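Local coordinates for protein demethyldecarbamoylnovobiocin O-methyltransferase (Streptomyces caeruleus, PDB 2WK1) that transfers a methyl group from S-adenosyl-L-methionine to the 4-hydroxyl of the noviose sugar, the penultimate step in making the antibiotic novobiocin, at residues L213-D218 against G238-D243; E221-T226 against K252-E257; D243-C248 against D274-Q279. All coordinates share one frame; numbering follows the deposited sequence.

Contact 1 of 3, residues L213-D218 against G238-D243. With SAH (S-adenosyl-L-homocysteine), chain B; EDO (1,2-ethanediol), chain F.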
loop_
_atom_site.group_PDB
_atom_site.type_symbol
_atom_site.label_atom_id
_atom_site.label_comp_id
_atom_site.label_asym_id
_atom_site.label_seq_id
_atom_site.Cartn_x
_atom_site.Cartn_y
_atom_site.Cartn_z
ATOM N N LEU A 213 6.851 15.261 18.910
ATOM C CA LEU A 213 7.905 14.386 19.419
ATOM C C LEU A 213 7.280 13.035 19.684
ATOM O O LEU A 213 6.491 12.924 20.589
ATOM C CB LEU A 213 8.459 14.968 20.704
ATOM C CG LEU A 213 9.385 14.132 21.577
ATOM C CD1 LEU A 213 10.551 13.577 20.748
ATOM C CD2 LEU A 213 9.840 14.935 22.811
ATOM N N ARG A 214 7.606 12.027 18.874
ATOM C CA ARG A 214 7.089 10.660 19.064
ATOM C C ARG A 214 8.211 9.805 19.628
ATOM O O ARG A 214 9.282 9.735 19.055
ATOM C CB ARG A 214 6.525 10.065 17.791
ATOM C CG ARG A 214 5.870 8.710 18.058
ATOM C CD ARG A 214 5.166 8.102 16.835
ATOM N NE ARG A 214 4.140 7.187 17.295
ATOM C CZ ARG A 214 4.389 5.984 17.813
ATOM N NH1 ARG A 214 5.592 5.448 17.697
ATOM N NH2 ARG A 214 3.426 5.321 18.407
ATOM N N MET A 215 7.964 9.197 20.772
ATOM C CA MET A 215 8.953 8.421 21.502
ATOM C C MET A 215 8.594 6.955 21.441
ATOM O O MET A 215 7.492 6.569 21.864
ATOM C CB MET A 215 9.025 8.900 22.949
ATOM C CG MET A 215 9.240 10.409 23.089
ATOM S SD MET A 215 9.706 10.868 24.744
ATOM C CE MET A 215 8.331 10.223 25.619
ATOM N N ASP A 216 9.510 6.125 20.962
ATOM C CA ASP A 216 9.284 4.690 20.836
ATOM C C ASP A 216 10.613 3.962 20.993
ATOM O O ASP A 216 11.021 3.183 20.112
ATOM C CB ASP A 216 8.671 4.400 19.465
ATOM C CG ASP A 216 7.969 3.039 19.376
ATOM O OD1 ASP A 216 8.166 2.168 20.260
ATOM O OD2 ASP A 216 7.202 2.846 18.393
ATOM N N GLY A 217 11.273 4.207 22.110
ATOM C CA GLY A 217 12.595 3.648 22.373
ATOM C C GLY A 217 12.666 2.519 23.377
ATOM O O GLY A 217 13.760 2.094 23.728
ATOM N N ASP A 218 11.512 2.046 23.860
ATOM C CA ASP A 218 11.367 0.805 24.653
ATOM C C ASP A 218 11.969 0.711 26.059
ATOM O O ASP A 218 11.534 -0.136 26.809
ATOM C CB ASP A 218 11.846 -0.406 23.835
ATOM C CG ASP A 218 10.839 -0.856 22.789
ATOM O OD1 ASP A 218 9.606 -0.834 23.043
ATOM O OD2 ASP A 218 11.293 -1.229 21.696
ATOM N N GLY A 238 2.246 21.888 20.565
ATOM C CA GLY A 238 2.802 20.654 20.018
ATOM C C GLY A 238 2.475 19.464 20.883
ATOM O O GLY A 238 1.866 19.585 21.945
ATOM N N TYR A 239 2.843 18.296 20.388
ATOM C CA TYR A 239 2.480 17.032 20.988
ATOM C C TYR A 239 3.665 16.164 21.304
ATOM O O TYR A 239 4.629 16.129 20.539
ATOM C CB TYR A 239 1.568 16.251 20.034
ATOM C CG TYR A 239 0.226 16.886 19.796
ATOM C CD1 TYR A 239 -0.843 16.652 20.646
ATOM C CD2 TYR A 239 0.004 17.715 18.717
ATOM C CE1 TYR A 239 -2.079 17.260 20.419
ATOM C CE2 TYR A 239 -1.214 18.326 18.500
ATOM C CZ TYR A 239 -2.266 18.070 19.332
ATOM O OH TYR A 239 -3.520 18.654 19.141
ATOM N N VAL A 240 3.565 15.450 22.415
ATOM C CA VAL A 240 4.467 14.370 22.778
ATOM C C VAL A 240 3.685 13.089 22.797
ATOM O O VAL A 240 2.670 12.981 23.494
ATOM C CB VAL A 240 5.132 14.591 24.130
ATOM C CG1 VAL A 240 6.062 13.426 24.467
ATOM C CG2 VAL A 240 5.848 15.957 24.167
ATOM N N ILE A 241 4.121 12.129 22.000
ATOM C CA ILE A 241 3.472 10.824 21.889
ATOM C C ILE A 241 4.386 9.765 22.537
ATOM O O ILE A 241 5.562 9.707 22.206
ATOM C CB ILE A 241 3.191 10.448 20.423
ATOM C CG1 ILE A 241 2.274 11.469 19.724
ATOM C CG2 ILE A 241 2.676 9.020 20.329
ATOM C CD1 ILE A 241 2.288 11.385 18.219
ATOM N N VAL A 242 3.831 8.951 23.420
ATOM C CA VAL A 242 4.559 7.885 24.101
ATOM C C VAL A 242 3.978 6.573 23.596
ATOM O O VAL A 242 2.825 6.221 23.915
ATOM C CB VAL A 242 4.377 7.963 25.630
ATOM C CG1 VAL A 242 5.208 6.928 26.292
ATOM C CG2 VAL A 242 4.671 9.378 26.162
ATOM N N ASP A 243 4.758 5.823 22.836
ATOM C CA ASP A 243 4.261 4.632 22.184
ATOM C C ASP A 243 3.809 3.554 23.150
ATOM O O ASP A 243 2.774 2.918 22.928
ATOM C CB ASP A 243 5.337 4.045 21.267
ATOM C CG ASP A 243 4.864 2.783 20.574
ATOM O OD1 ASP A 243 4.117 2.939 19.569
ATOM O OD2 ASP A 243 5.194 1.665 21.056
HETATM N N SAH B . 8.373 3.254 15.933
HETATM C CA SAH B . 8.687 1.929 15.299
HETATM C CB SAH B . 9.028 0.899 16.378
HETATM C CG SAH B . 10.296 1.220 17.156
HETATM S SD SAH B . 11.070 -0.269 17.801
HETATM C C SAH B . 7.587 1.517 14.360
HETATM O O SAH B . 7.443 0.326 14.059
HETATM O OXT SAH B . 6.905 2.383 13.829
HETATM C "C5'" SAH B . 12.288 0.428 18.933
HETATM C "C4'" SAH B . 13.426 1.167 18.194
HETATM O "O4'" SAH B . 14.147 1.968 19.163
HETATM C "C3'" SAH B . 14.438 0.260 17.493
HETATM O "O3'" SAH B . 14.576 0.585 16.098
HETATM C "C2'" SAH B . 15.737 0.516 18.287
HETATM O "O2'" SAH B . 16.941 0.427 17.523
HETATM C "C1'" SAH B . 15.539 1.934 18.832
HETATM N N9 SAH B . 16.232 2.280 20.075
HETATM C C8 SAH B . 15.805 1.958 21.323
HETATM N N7 SAH B . 16.592 2.538 22.262
HETATM C C5 SAH B . 17.521 3.263 21.591
HETATM C C6 SAH B . 18.596 4.147 21.966
HETATM N N6 SAH B . 18.872 4.353 23.243
HETATM N N1 SAH B . 19.295 4.740 20.992
HETATM C C2 SAH B . 18.995 4.569 19.692
HETATM N N3 SAH B . 18.019 3.770 19.249
HETATM C C4 SAH B . 17.262 3.135 20.169
HETATM C C1 EDO F . 9.038 6.055 24.810
HETATM O O1 EDO F . 10.452 5.927 24.406
HETATM C C2 EDO F . 8.373 4.778 25.360
HETATM O O2 EDO F . 7.537 4.175 24.343
HETATM O O HOH W 1 6.130 0.133 19.007
#

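Contact 2 of 3, residues E221-T226 against K252-E257. With SAH (S-adenosyl-L-homocysteine), chain B; EDO (1,2-ethanediol), chain F.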
loop_
_atom_site.group_PDB
_atom_site.type_symbol
_atom_site.label_atom_id
_atom_site.label_comp_id
_atom_site.label_asym_id
_atom_site.label_seq_id
_atom_site.Cartn_x
_atom_site.Cartn_y
_atom_site.Cartn_z
ATOM N N GLU A 221 15.952 4.217 29.944
ATOM C CA GLU A 221 17.038 5.130 29.617
ATOM C C GLU A 221 16.834 5.848 28.295
ATOM O O GLU A 221 17.120 7.043 28.189
ATOM C CB GLU A 221 18.388 4.449 29.715
ATOM C CG GLU A 221 18.768 3.418 28.728
ATOM C CD GLU A 221 20.285 3.240 28.788
ATOM O OE1 GLU A 221 20.771 2.550 29.709
ATOM O OE2 GLU A 221 20.985 3.862 27.969
ATOM N N SER A 222 16.320 5.133 27.307
ATOM C CA SER A 222 16.034 5.712 26.022
ATOM C C SER A 222 15.002 6.808 26.146
ATOM O O SER A 222 15.135 7.872 25.534
ATOM C CB SER A 222 15.558 4.648 25.050
ATOM O OG SER A 222 16.524 3.612 24.894
ATOM N N THR A 223 13.962 6.554 26.936
ATOM C CA THR A 223 12.878 7.510 27.109
ATOM C C THR A 223 13.344 8.737 27.879
ATOM O O THR A 223 13.039 9.841 27.502
ATOM C CB THR A 223 11.680 6.828 27.814
ATOM O OG1 THR A 223 11.298 5.668 27.073
ATOM C CG2 THR A 223 10.499 7.742 27.955
ATOM N N TRP A 224 14.098 8.523 28.938
ATOM C CA TRP A 224 14.634 9.628 29.721
ATOM C C TRP A 224 15.541 10.504 28.867
ATOM O O TRP A 224 15.452 11.733 28.897
ATOM C CB TRP A 224 15.390 9.083 30.955
ATOM C CG TRP A 224 15.853 10.200 31.819
ATOM C CD1 TRP A 224 17.079 10.779 31.803
ATOM C CD2 TRP A 224 15.065 10.935 32.767
ATOM N NE1 TRP A 224 17.117 11.815 32.707
ATOM C CE2 TRP A 224 15.892 11.931 33.310
ATOM C CE3 TRP A 224 13.753 10.834 33.222
ATOM C CZ2 TRP A 224 15.431 12.836 34.278
ATOM C CZ3 TRP A 224 13.303 11.732 34.191
ATOM C CH2 TRP A 224 14.140 12.714 34.702
ATOM N N ASP A 225 16.419 9.874 28.098
ATOM C CA ASP A 225 17.345 10.655 27.251
ATOM C C ASP A 225 16.608 11.427 26.144
ATOM O O ASP A 225 16.982 12.544 25.774
ATOM C CB ASP A 225 18.412 9.755 26.654
ATOM C CG ASP A 225 19.397 9.233 27.715
ATOM O OD1 ASP A 225 19.436 9.783 28.844
ATOM O OD2 ASP A 225 20.104 8.260 27.400
ATOM N N THR A 226 15.507 10.870 25.663
ATOM C CA THR A 226 14.710 11.564 24.685
ATOM C C THR A 226 14.033 12.778 25.299
ATOM O O THR A 226 14.095 13.890 24.757
ATOM C CB THR A 226 13.667 10.631 24.065
ATOM O OG1 THR A 226 14.321 9.568 23.343
ATOM C CG2 THR A 226 12.790 11.399 23.118
ATOM N N LYS A 252 6.915 3.838 31.578
ATOM C CA LYS A 252 5.992 4.545 32.446
ATOM C C LYS A 252 6.748 5.286 33.562
ATOM O O LYS A 252 6.485 6.447 33.841
ATOM C CB LYS A 252 4.974 3.544 33.020
ATOM C CG LYS A 252 3.759 4.165 33.671
ATOM C CD LYS A 252 2.764 3.156 34.316
ATOM C CE LYS A 252 1.879 2.416 33.344
ATOM N NZ LYS A 252 1.081 1.276 33.924
ATOM N N ASP A 253 7.739 4.621 34.148
ATOM C CA ASP A 253 8.576 5.272 35.156
ATOM C C ASP A 253 9.265 6.543 34.626
ATOM O O ASP A 253 9.254 7.578 35.274
ATOM C CB ASP A 253 9.693 4.343 35.647
ATOM C CG ASP A 253 9.233 3.191 36.527
ATOM O OD1 ASP A 253 8.092 3.149 36.982
ATOM O OD2 ASP A 253 10.064 2.278 36.752
ATOM N N ALA A 254 9.881 6.455 33.448
ATOM C CA ALA A 254 10.604 7.587 32.894
ATOM C C ALA A 254 9.675 8.768 32.577
ATOM O O ALA A 254 9.986 9.921 32.890
ATOM C CB ALA A 254 11.391 7.168 31.644
ATOM N N VAL A 255 8.534 8.485 31.947
ATOM C CA VAL A 255 7.599 9.553 31.593
ATOM C C VAL A 255 7.038 10.213 32.834
ATOM O O VAL A 255 6.991 11.464 32.952
ATOM C CB VAL A 255 6.466 8.998 30.680
ATOM C CG1 VAL A 255 5.329 10.016 30.519
ATOM C CG2 VAL A 255 7.050 8.554 29.340
ATOM N N ASP A 256 6.647 9.384 33.806
ATOM C CA ASP A 256 6.062 9.965 35.014
ATOM C C ASP A 256 7.088 10.751 35.813
ATOM O O ASP A 256 6.781 11.819 36.348
ATOM C CB ASP A 256 5.444 8.877 35.892
ATOM C CG ASP A 256 4.164 8.284 35.317
ATOM O OD1 ASP A 256 3.632 8.771 34.292
ATOM O OD2 ASP A 256 3.661 7.312 35.929
ATOM N N GLU A 257 8.311 10.242 35.885
ATOM C CA GLU A 257 9.340 10.967 36.622
ATOM C C GLU A 257 9.704 12.294 35.974
ATOM O O GLU A 257 9.862 13.305 36.651
ATOM C CB GLU A 257 10.851 9.987 36.613
ATOM C CG GLU A 257 11.919 10.643 37.423
ATOM C CD GLU A 257 13.073 9.875 37.244
ATOM O OE1 GLU A 257 13.105 8.843 36.772
ATOM O OE2 GLU A 257 14.213 10.430 37.631
HETATM N N SAH B . 8.373 3.254 15.933
HETATM C CA SAH B . 8.687 1.929 15.299
HETATM C CB SAH B . 9.028 0.899 16.378
HETATM C CG SAH B . 10.296 1.220 17.156
HETATM S SD SAH B . 11.070 -0.269 17.801
HETATM C C SAH B . 7.587 1.517 14.360
HETATM O O SAH B . 7.443 0.326 14.059
HETATM O OXT SAH B . 6.905 2.383 13.829
HETATM C "C5'" SAH B . 12.288 0.428 18.933
HETATM C "C4'" SAH B . 13.426 1.167 18.194
HETATM O "O4'" SAH B . 14.147 1.968 19.163
HETATM C "C3'" SAH B . 14.438 0.260 17.493
HETATM O "O3'" SAH B . 14.576 0.585 16.098
HETATM C "C2'" SAH B . 15.737 0.516 18.287
HETATM O "O2'" SAH B . 16.941 0.427 17.523
HETATM C "C1'" SAH B . 15.539 1.934 18.832
HETATM N N9 SAH B . 16.232 2.280 20.075
HETATM C C8 SAH B . 15.805 1.958 21.323
HETATM N N7 SAH B . 16.592 2.538 22.262
HETATM C C5 SAH B . 17.521 3.263 21.591
HETATM C C6 SAH B . 18.596 4.147 21.966
HETATM N N6 SAH B . 18.872 4.353 23.243
HETATM N N1 SAH B . 19.295 4.740 20.992
HETATM C C2 SAH B . 18.995 4.569 19.692
HETATM N N3 SAH B . 18.019 3.770 19.249
HETATM C C4 SAH B . 17.262 3.135 20.169
HETATM C C1 EDO F . 9.038 6.055 24.810
HETATM O O1 EDO F . 10.452 5.927 24.406
HETATM C C2 EDO F . 8.373 4.778 25.360
HETATM O O2 EDO F . 7.537 4.175 24.343
#

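Contact 3 of 3, residues D243-C248 against D274-Q279. With EDO (1,2-ethanediol), chain F.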
loop_
_atom_site.group_PDB
_atom_site.type_symbol
_atom_site.label_atom_id
_atom_site.label_comp_id
_atom_site.label_asym_id
_atom_site.label_seq_id
_atom_site.Cartn_x
_atom_site.Cartn_y
_atom_site.Cartn_z
ATOM N N ASP A 243 4.758 5.823 22.836
ATOM C CA ASP A 243 4.261 4.632 22.184
ATOM C C ASP A 243 3.809 3.554 23.150
ATOM O O ASP A 243 2.774 2.918 22.928
ATOM C CB ASP A 243 5.337 4.045 21.267
ATOM C CG ASP A 243 4.864 2.783 20.574
ATOM O OD1 ASP A 243 4.117 2.939 19.569
ATOM O OD2 ASP A 243 5.194 1.665 21.056
ATOM N N ASP A 244 4.623 3.326 24.174
ATOM C CA ASP A 244 4.551 2.128 25.037
ATOM C C ASP A 244 4.572 2.677 26.445
ATOM O O ASP A 244 5.632 2.851 27.035
ATOM C CB ASP A 244 5.787 1.225 24.775
ATOM C CG ASP A 244 5.642 -0.224 25.277
ATOM O OD1 ASP A 244 4.599 -0.612 25.815
ATOM O OD2 ASP A 244 6.616 -0.994 25.085
ATOM N N TYR A 245 3.402 3.010 26.946
ATOM C CA TYR A 245 3.262 3.585 28.288
ATOM C C TYR A 245 2.527 2.640 29.217
ATOM O O TYR A 245 2.998 2.310 30.298
ATOM C CB TYR A 245 2.513 4.933 28.221
ATOM C CG TYR A 245 2.289 5.618 29.565
ATOM C CD1 TYR A 245 3.280 6.397 30.139
ATOM C CD2 TYR A 245 1.097 5.493 30.244
ATOM C CE1 TYR A 245 3.096 7.016 31.368
ATOM C CE2 TYR A 245 0.886 6.126 31.449
ATOM C CZ TYR A 245 1.893 6.869 32.022
ATOM O OH TYR A 245 1.668 7.473 33.232
ATOM N N MET A 246 1.331 2.245 28.848
ATOM C CA MET A 246 0.518 1.527 29.809
ATOM C C MET A 246 1.104 0.208 30.263
ATOM O O MET A 246 0.990 -0.133 31.458
ATOM C CB MET A 246 -1.009 1.018 28.963
ATOM C CG MET A 246 -1.589 2.264 28.583
ATOM S SD MET A 246 -3.183 1.758 28.152
ATOM C CE MET A 246 -3.624 3.302 27.183
ATOM N N MET A 247 1.753 -0.513 29.360
ATOM C CA MET A 247 2.196 -1.883 29.658
ATOM C C MET A 247 3.697 -2.009 29.740
ATOM O O MET A 247 4.221 -3.132 29.740
ATOM C CB MET A 247 1.703 -2.860 28.580
ATOM C CG MET A 247 0.275 -2.721 28.201
ATOM S SD MET A 247 -0.790 -2.677 29.623
ATOM C CE MET A 247 -0.430 -4.219 30.460
ATOM N N CYS A 248 4.404 -0.877 29.829
ATOM C CA CYS A 248 5.866 -0.881 29.926
ATOM C C CYS A 248 6.294 -0.189 31.202
ATOM O O CYS A 248 6.377 1.029 31.244
ATOM C CB CYS A 248 6.517 -0.161 28.745
ATOM S SG CYS A 248 8.341 -0.118 28.836
ATOM N N ASP A 274 -1.982 0.683 24.653
ATOM C CA ASP A 274 -0.564 0.893 24.980
ATOM C C ASP A 274 -0.153 2.357 25.063
ATOM O O ASP A 274 0.447 2.792 26.061
ATOM C CB ASP A 274 0.323 0.207 23.962
ATOM C CG ASP A 274 0.214 -1.293 24.046
ATOM O OD1 ASP A 274 0.767 -1.895 25.011
ATOM O OD2 ASP A 274 -0.447 -1.889 23.172
ATOM N N GLY A 275 -0.446 3.117 24.028
ATOM C CA GLY A 275 0.104 4.461 23.903
ATOM C C GLY A 275 -0.720 5.537 24.568
ATOM O O GLY A 275 -1.943 5.399 24.759
ATOM N N VAL A 276 -0.042 6.635 24.879
ATOM C CA VAL A 276 -0.667 7.866 25.364
ATOM C C VAL A 276 0.017 9.056 24.692
ATOM O O VAL A 276 1.091 8.915 24.095
ATOM C CB VAL A 276 -0.572 8.020 26.914
ATOM C CG1 VAL A 276 -1.213 6.789 27.641
ATOM C CG2 VAL A 276 0.874 8.163 27.366
ATOM N N TYR A 277 -0.569 10.242 24.824
ATOM C CA TYR A 277 0.044 11.452 24.342
ATOM C C TYR A 277 -0.398 12.637 25.160
ATOM O O TYR A 277 -1.404 12.565 25.862
ATOM C CB TYR A 277 -0.238 11.666 22.833
ATOM C CG TYR A 277 -1.640 12.056 22.477
ATOM C CD1 TYR A 277 -2.684 11.171 22.548
ATOM C CD2 TYR A 277 -1.903 13.313 22.004
ATOM C CE1 TYR A 277 -3.970 11.547 22.201
ATOM C CE2 TYR A 277 -3.183 13.690 21.639
ATOM C CZ TYR A 277 -4.219 12.798 21.769
ATOM O OH TYR A 277 -5.497 13.186 21.400
ATOM N N TRP A 278 0.318 13.740 25.048
ATOM C CA TRP A 278 -0.148 14.994 25.593
ATOM C C TRP A 278 0.167 16.134 24.666
ATOM O O TRP A 278 1.046 16.048 23.815
ATOM C CB TRP A 278 0.419 15.251 27.000
ATOM C CG TRP A 278 1.836 15.758 27.172
ATOM C CD1 TRP A 278 2.227 17.065 27.283
ATOM C CD2 TRP A 278 3.012 14.979 27.469
ATOM N NE1 TRP A 278 3.572 17.146 27.553
ATOM C CE2 TRP A 278 4.076 15.885 27.690
ATOM C CE3 TRP A 278 3.279 13.608 27.513
ATOM C CZ2 TRP A 278 5.361 15.459 27.992
ATOM C CZ3 TRP A 278 4.556 13.197 27.834
ATOM C CH2 TRP A 278 5.577 14.108 28.068
ATOM N N GLN A 279 -0.539 17.237 24.883
ATOM C CA GLN A 279 -0.319 18.479 24.180
ATOM C C GLN A 279 0.278 19.459 25.149
ATOM O O GLN A 279 -0.227 19.628 26.246
ATOM C CB GLN A 279 -1.608 19.061 23.612
ATOM C CG GLN A 279 -1.377 20.294 22.788
ATOM C CD GLN A 279 -2.637 20.813 22.153
ATOM O OE1 GLN A 279 -3.717 20.759 22.753
ATOM N NE2 GLN A 279 -2.512 21.347 20.939
HETATM C C1 EDO F . 9.038 6.055 24.810
HETATM O O1 EDO F . 10.452 5.927 24.406
HETATM C C2 EDO F . 8.373 4.778 25.360
HETATM O O2 EDO F . 7.537 4.175 24.343
HETATM O O HOH W 2 2.168 -0.169 26.688
#

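Contact 1 of 3, residues L213-D218 against G238-D243
Arg214 and Asp243 meet at the C-terminal ends of two neighbouring parallel strands, 210-215 and 238-242, in the Rossmann-like sheet of a class I methyltransferase. The strand axes run 4.7 Å apart and almost parallel. Backbone bonds bind Leu213 to Tyr239 and Ile241, and Met215 to Ile241 and Asp243, so the pairing continues to where the strands end and the acidic loops begin.

On the face that carries Arg214 and Ile241, the arginine chain runs extended, with CG anti to the backbone N (chi1 -174°), and passes CG2 of Ile241 with its NE 3.8 Å away. Its guanidinium then meets one oxygen from each of two carboxylates at its edge, both oxygens in its plane. NH2 gives a nearly straight bond to the anti lone pair of Asp243 OD1 at 2.7 Å, the two planes being 73° apart, while NH1 reaches OD2 of Asp216 from above that carboxylate's plane. Glu112 and Arg90 extend this salt-bridge network. The carboxylates of Asp216 and Asp243 lie stacked, their planes 21° apart, with Asp216 OD1 3.1 Å from Asp243 OD2; the arginines probably offset the crowding of charge. Both aspartates are predicted magnesium ligands.

The other face is apolar. Met215 bends at its last torsion, bringing CE to 3.8 Å from CG2 of Val242 and near CG1 of Val240, and also packs against Thr226 and Leu227 of helix 220-230.

Beyond the strand end, Gly217 N donates to a bound ethanediol, and Asp216 takes part in cofactor binding: its OD2 accepts a 2.8 Å hydrogen bond from the amino N of S-adenosylhomocysteine.

Contact 2 of 3, residues E221-T226 against K252-E257
Thr223 and Trp224 face Ala254, Val255 and Glu257 across two helices that run in the same direction, their local axes 8.5 Å apart and crossing at -25°. The small side chain of Ala254 is consistent with this close approach: its CB lies 3.8 Å from CG2 of Thr223. That methyl, anti to the backbone N, also meets CG2 of Val255. The hydroxyl of the same threonine is turned beside its backbone N, where OG1 bonds to the carbonyl of Leu219 and accepts from O1 of an ethanediol.

Trp224 swings its indole across to the second helix. Ala254 O lies at the ring's edge, near its plane, 3.9 Å from CE3. Farther along the ring, CZ3 approaches the side chain of Glu257, but this glutamate is modelled in two conformers, and the details of its contact, which hold for one of them, are doubtful.

Helices 220-230 and 249-261 thus pack side by side, Thr223 and Thr226 resting on Met215 of strand 210-215. On helix 220-230, Ser222 OG donates to N7 of the adenine of S-adenosylhomocysteine, while Val255 on helix 249-261 leans against Tyr245.

Contact 3 of 3, residues D243-C248 against D274-Q279
Tyr245 and Met246 both direct their backbone N-H groups to the carbonyl oxygen of Asp274. The bond from Met246 N is nearly straight, 3.0 Å long, and lies in the carbonyl plane. Tyr245 N approaches from above that plane at 3.1 Å, with a more bent geometry. Two successive amides therefore grip one acceptor, tying the start of the type I turn from Tyr245 to Cys248 to the approach of strand 276-279.

A water joins the polar side chains. It lies within hydrogen-bonding distance of OD1 of Asp244 (2.6 Å) and OD1 of Asp274, and accepts from Met247 N. The two side chains run side by side in the same direction, but their carboxylate planes are turned 78° apart, and their OD1 atoms stay 4.1 Å from each other. Arg76 forms a salt bridge with OD2 of Asp274, which probably eases the negative charge here.

This is the loop that follows strand 238-242 of the methyltransferase fold and leads into helix 249-261, while strand 276-279 runs antiparallel to 238-242. Asp244, like Asp243 before it, is a predicted magnesium ligand; its backbone N donates to O2 of an ethanediol. The loop ends at Cys248, the N-cap residue, joined to Cys251 by a disulfide.

Apolar contacts centre on Val276. Its CG2 makes an off-centre CH-pi contact with the Tyr245 ring, 29° off the ring normal and 4.1 Å from the centroid, while CG1 approaches CD2 of the same ring. The tyrosine has CG anti to its backbone N (chi1 179°), which carries the ring across to the valine, the two side chains crossing at a slant, and its hydroxyl bonds to Asp256.

A methylene-carboxylate van der Waals contact stands apart from these: Met247 crosses Asp274 at about a right angle, its CG 3.3 Å from the carboxylate's OD1.

How the contacts relate
Contact 1 is wholly buried and nearest the chain centre. Contact 2 is a buried helix pair farther out, contact 3 only partly buried, with Met247 exposed. Contacts 1 and 3 share Asp243 and the sheet, since strand 238-242 pairs in parallel with 210-215 on one side and antiparallel with 276-279 on the other. Contact 2 joins the helices that follow the two strands of contact 1, and Val242 touches Val255 of helix 249-261. Main-chain pairing and salt bridges dominate contact 1, side-chain packing contact 2, and a shared carbonyl with a water contact 3. Contact 1 bonds the amino group of S-adenosylhomocysteine and touches its adenosine; contact 2 bonds adenine N7. One ethanediol touches all three.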